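Local coordinates for protein D-aminopeptidase (Bacillus subtilis, PDB 1HI9) that hydrolyses N-terminal residues from peptides containing D-amino acids, using two zinc ions per subunit inside a self-compartmentalizing homodecamer, at residues 227-232 with 245-250. Residues are numbered along the deposited sequence; the frame is centred on the assembly and turned at random.
Sequences GQAEWA and TTVQFQ
Val-247 meets helix 226-232 through one methyl, and its side chain starts from CB, which the backbone directs at segment 227-232. There the two branches part. CG1 lies anti to the backbone N (chi1 -177°) and has no atom of 227-232 within 4.5 Å, whereas CG2, beside that N, is the branch delivered to the helix. Val-247 CG2 lies 3.8 Å from Ala-229 CB and 4.3 Å from Ala-232 CB, so it rests on two alanines three residues apart, on the same side of the helix. Val-247 CG2 also comes 3.5 Å from Ala-229 O, a van der Waals contact of a methyl with a carbonyl oxygen. Ala-229 has a second neighbour at the start of the other segment: its CB is 3.7 Å from Thr-245 O, and the CA atoms of Ala-229 and Thr-245, 5.5 Å apart, are the closest CA pair of the two segments. No hydrogen bond crosses the contact and the segments bury just 156 Å² together; its four touching residues are all buried. Thr-245 OG1 is hydrogen-bonded to Phe-223 O on strand 218-223. Away from the zinc sites, short helix 226-232 occupies the connection from strand 218-223 to 238-240 and packs against the consecutive antiparallel strands 238-240 and 246-250 of the five-stranded sheet. Ile-240 touches both Ala-229 and Val-247, while Met-264 of helix 254-268 reaches Ala-232.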
ATOM      1  N   GLY A 227     -11.822  11.430  27.941  1.00 32.24           N
ATOM      2  CA  GLY A 227     -11.774  10.040  27.535  1.00 31.86           C
ATOM      3  C   GLY A 227     -10.607   9.287  28.173  1.00 31.80           C
ATOM      4  O   GLY A 227     -10.757   8.152  28.631  1.00 33.25           O
ATOM      5  N   GLN A 228      -9.438   9.911  28.226  1.00 31.43           N
ATOM      6  CA  GLN A 228      -8.277   9.251  28.804  1.00 32.90           C
ATOM      7  C   GLN A 228      -8.478   9.072  30.295  1.00 33.86           C
ATOM      8  O   GLN A 228      -8.012   8.094  30.881  1.00 34.16           O
ATOM      9  CB  GLN A 228      -7.019  10.069  28.530  1.00 33.72           C
ATOM     10  CG  GLN A 228      -6.816  10.321  27.042  1.00 33.97           C
ATOM     11  CD  GLN A 228      -5.909  11.506  26.776  1.00 35.08           C
ATOM     12  OE1 GLN A 228      -6.034  12.556  27.430  1.00 33.29           O
ATOM     13  NE2 GLN A 228      -5.007  11.360  25.803  1.00 28.35           N
ATOM     14  N   ALA A 229      -9.173  10.018  30.913  1.00 33.97           N
ATOM     15  CA  ALA A 229      -9.446   9.911  32.335  1.00 34.87           C
ATOM     16  C   ALA A 229     -10.395   8.727  32.581  1.00 34.00           C
ATOM     17  O   ALA A 229     -10.187   7.949  33.504  1.00 32.66           O
ATOM     18  CB  ALA A 229     -10.063  11.212  32.859  1.00 35.17           C
ATOM     19  N   GLU A 230     -11.430   8.587  31.755  1.00 34.67           N
ATOM     20  CA  GLU A 230     -12.369   7.474  31.922  1.00 35.69           C
ATOM     21  C   GLU A 230     -11.655   6.131  31.826  1.00 35.89           C
ATOM     22  O   GLU A 230     -11.929   5.230  32.608  1.00 36.12           O
ATOM     23  CB  GLU A 230     -13.469   7.526  30.861  1.00 37.55           C
ATOM     24  CG  GLU A 230     -14.325   8.780  30.912  1.00 40.38           C
ATOM     25  CD  GLU A 230     -15.351   8.849  29.794  1.00 44.27           C
ATOM     26  OE1 GLU A 230     -14.963   8.633  28.610  1.00 43.47           O
ATOM     27  OE2 GLU A 230     -16.544   9.136  30.098  1.00 44.96           O
ATOM     28  N   TRP A 231     -10.754   5.991  30.855  1.00 36.82           N
ATOM     29  CA  TRP A 231     -10.007   4.747  30.700  1.00 37.17           C
ATOM     30  C   TRP A 231      -9.238   4.419  31.983  1.00 38.29           C
ATOM     31  O   TRP A 231      -9.346   3.316  32.519  1.00 38.52           O
ATOM     32  CB  TRP A 231      -9.023   4.843  29.527  1.00 36.11           C
ATOM     33  CG  TRP A 231      -9.524   4.259  28.216  1.00 35.78           C
ATOM     34  CD1 TRP A 231      -9.916   4.949  27.093  1.00 32.87           C
ATOM     35  CD2 TRP A 231      -9.632   2.865  27.882  1.00 33.95           C
ATOM     36  NE1 TRP A 231     -10.249   4.068  26.089  1.00 31.71           N
ATOM     37  CE2 TRP A 231     -10.084   2.791  26.542  1.00 33.56           C
ATOM     38  CE3 TRP A 231      -9.387   1.682  28.584  1.00 34.01           C
ATOM     39  CZ2 TRP A 231     -10.298   1.567  25.892  1.00 33.62           C
ATOM     40  CZ3 TRP A 231      -9.599   0.462  27.936  1.00 34.37           C
ATOM     41  CH2 TRP A 231     -10.047   0.416  26.600  1.00 33.44           C
ATOM     42  N   ALA A 232      -8.457   5.377  32.468  1.00 38.80           N
ATOM     43  CA  ALA A 232      -7.670   5.168  33.681  1.00 39.12           C
ATOM     44  C   ALA A 232      -8.568   4.892  34.891  1.00 40.53           C
ATOM     45  O   ALA A 232      -8.240   4.071  35.756  1.00 39.80           O
ATOM     46  CB  ALA A 232      -6.793   6.390  33.957  1.00 36.78           C
ATOM     47  N   THR A 245     -10.090  16.419  34.581  1.00 43.50           N
ATOM     48  CA  THR A 245      -9.711  15.260  33.791  1.00 41.39           C
ATOM     49  C   THR A 245      -8.595  14.576  34.561  1.00 40.99           C
ATOM     50  O   THR A 245      -7.748  13.878  33.993  1.00 40.56           O
ATOM     51  CB  THR A 245      -9.183  15.665  32.414  1.00 40.09           C
ATOM     52  OG1 THR A 245      -8.029  16.498  32.579  1.00 39.97           O
ATOM     53  CG2 THR A 245     -10.253  16.410  31.637  1.00 39.90           C
ATOM     54  N   THR A 246      -8.612  14.784  35.872  1.00 39.62           N
ATOM     55  CA  THR A 246      -7.611  14.223  36.763  1.00 38.97           C
ATOM     56  C   THR A 246      -8.151  12.994  37.484  1.00 39.58           C
ATOM     57  O   THR A 246      -9.283  12.997  37.971  1.00 38.66           O
ATOM     58  CB  THR A 246      -7.190  15.268  37.814  1.00 39.72           C
ATOM     59  OG1 THR A 246      -6.840  16.490  37.148  1.00 41.83           O
ATOM     60  CG2 THR A 246      -6.000  14.784  38.606  1.00 36.76           C
ATOM     61  N   VAL A 247      -7.333  11.944  37.538  1.00 38.51           N
ATOM     62  CA  VAL A 247      -7.702  10.703  38.205  1.00 37.03           C
ATOM     63  C   VAL A 247      -6.714  10.488  39.343  1.00 38.23           C
ATOM     64  O   VAL A 247      -5.514  10.669  39.164  1.00 38.36           O
ATOM     65  CB  VAL A 247      -7.646   9.511  37.236  1.00 37.16           C
ATOM     66  CG1 VAL A 247      -8.117   8.247  37.935  1.00 31.40           C
ATOM     67  CG2 VAL A 247      -8.498   9.807  36.006  1.00 37.01           C
ATOM     68  N   GLN A 248      -7.222  10.125  40.518  1.00 39.79           N
ATOM     69  CA  GLN A 248      -6.356   9.926  41.670  1.00 41.84           C
ATOM     70  C   GLN A 248      -6.320   8.475  42.138  1.00 42.06           C
ATOM     71  O   GLN A 248      -7.270   7.711  41.953  1.00 42.16           O
ATOM     72  CB  GLN A 248      -6.797  10.821  42.830  1.00 43.11           C
ATOM     73  CG  GLN A 248      -6.940  12.281  42.461  1.00 46.30           C
ATOM     74  CD  GLN A 248      -7.086  13.166  43.678  1.00 49.08           C
ATOM     75  OE1 GLN A 248      -7.868  12.865  44.581  1.00 49.68           O
ATOM     76  NE2 GLN A 248      -6.330  14.269  43.712  1.00 49.99           N
ATOM     77  N   PHE A 249      -5.208   8.111  42.755  1.00 40.81           N
ATOM     78  CA  PHE A 249      -5.015   6.768  43.259  1.00 40.00           C
ATOM     79  C   PHE A 249      -4.192   6.796  44.546  1.00 40.65           C
ATOM     80  O   PHE A 249      -3.033   7.221  44.536  1.00 39.02           O
ATOM     81  CB  PHE A 249      -4.286   5.923  42.209  1.00 39.75           C
ATOM     82  CG  PHE A 249      -3.924   4.544  42.686  1.00 39.97           C
ATOM     83  CD1 PHE A 249      -4.891   3.544  42.765  1.00 38.32           C
ATOM     84  CD2 PHE A 249      -2.632   4.265  43.122  1.00 38.41           C
ATOM     85  CE1 PHE A 249      -4.578   2.295  43.270  1.00 37.79           C
ATOM     86  CE2 PHE A 249      -2.312   3.016  43.629  1.00 39.42           C
ATOM     87  CZ  PHE A 249      -3.287   2.027  43.706  1.00 38.64           C
ATOM     88  N   GLN A 250      -4.793   6.346  45.647  1.00 40.67           N
ATOM     89  CA  GLN A 250      -4.105   6.294  46.932  1.00 40.74           C
ATOM     90  C   GLN A 250      -3.285   5.006  46.931  1.00 41.64           C
ATOM     91  O   GLN A 250      -3.839   3.909  46.845  1.00 41.83           O
ATOM     92  CB  GLN A 250      -5.120   6.283  48.083  1.00 41.11           C
ATOM     93  CG  GLN A 250      -4.519   5.983  49.454  1.00 42.01           C
ATOM     94  CD  GLN A 250      -3.522   7.032  49.929  1.00 42.72           C
ATOM     95  OE1 GLN A 250      -3.890   8.142  50.305  1.00 42.17           O
ATOM     96  NE2 GLN A 250      -2.243   6.677  49.903  1.00 45.21           N
TER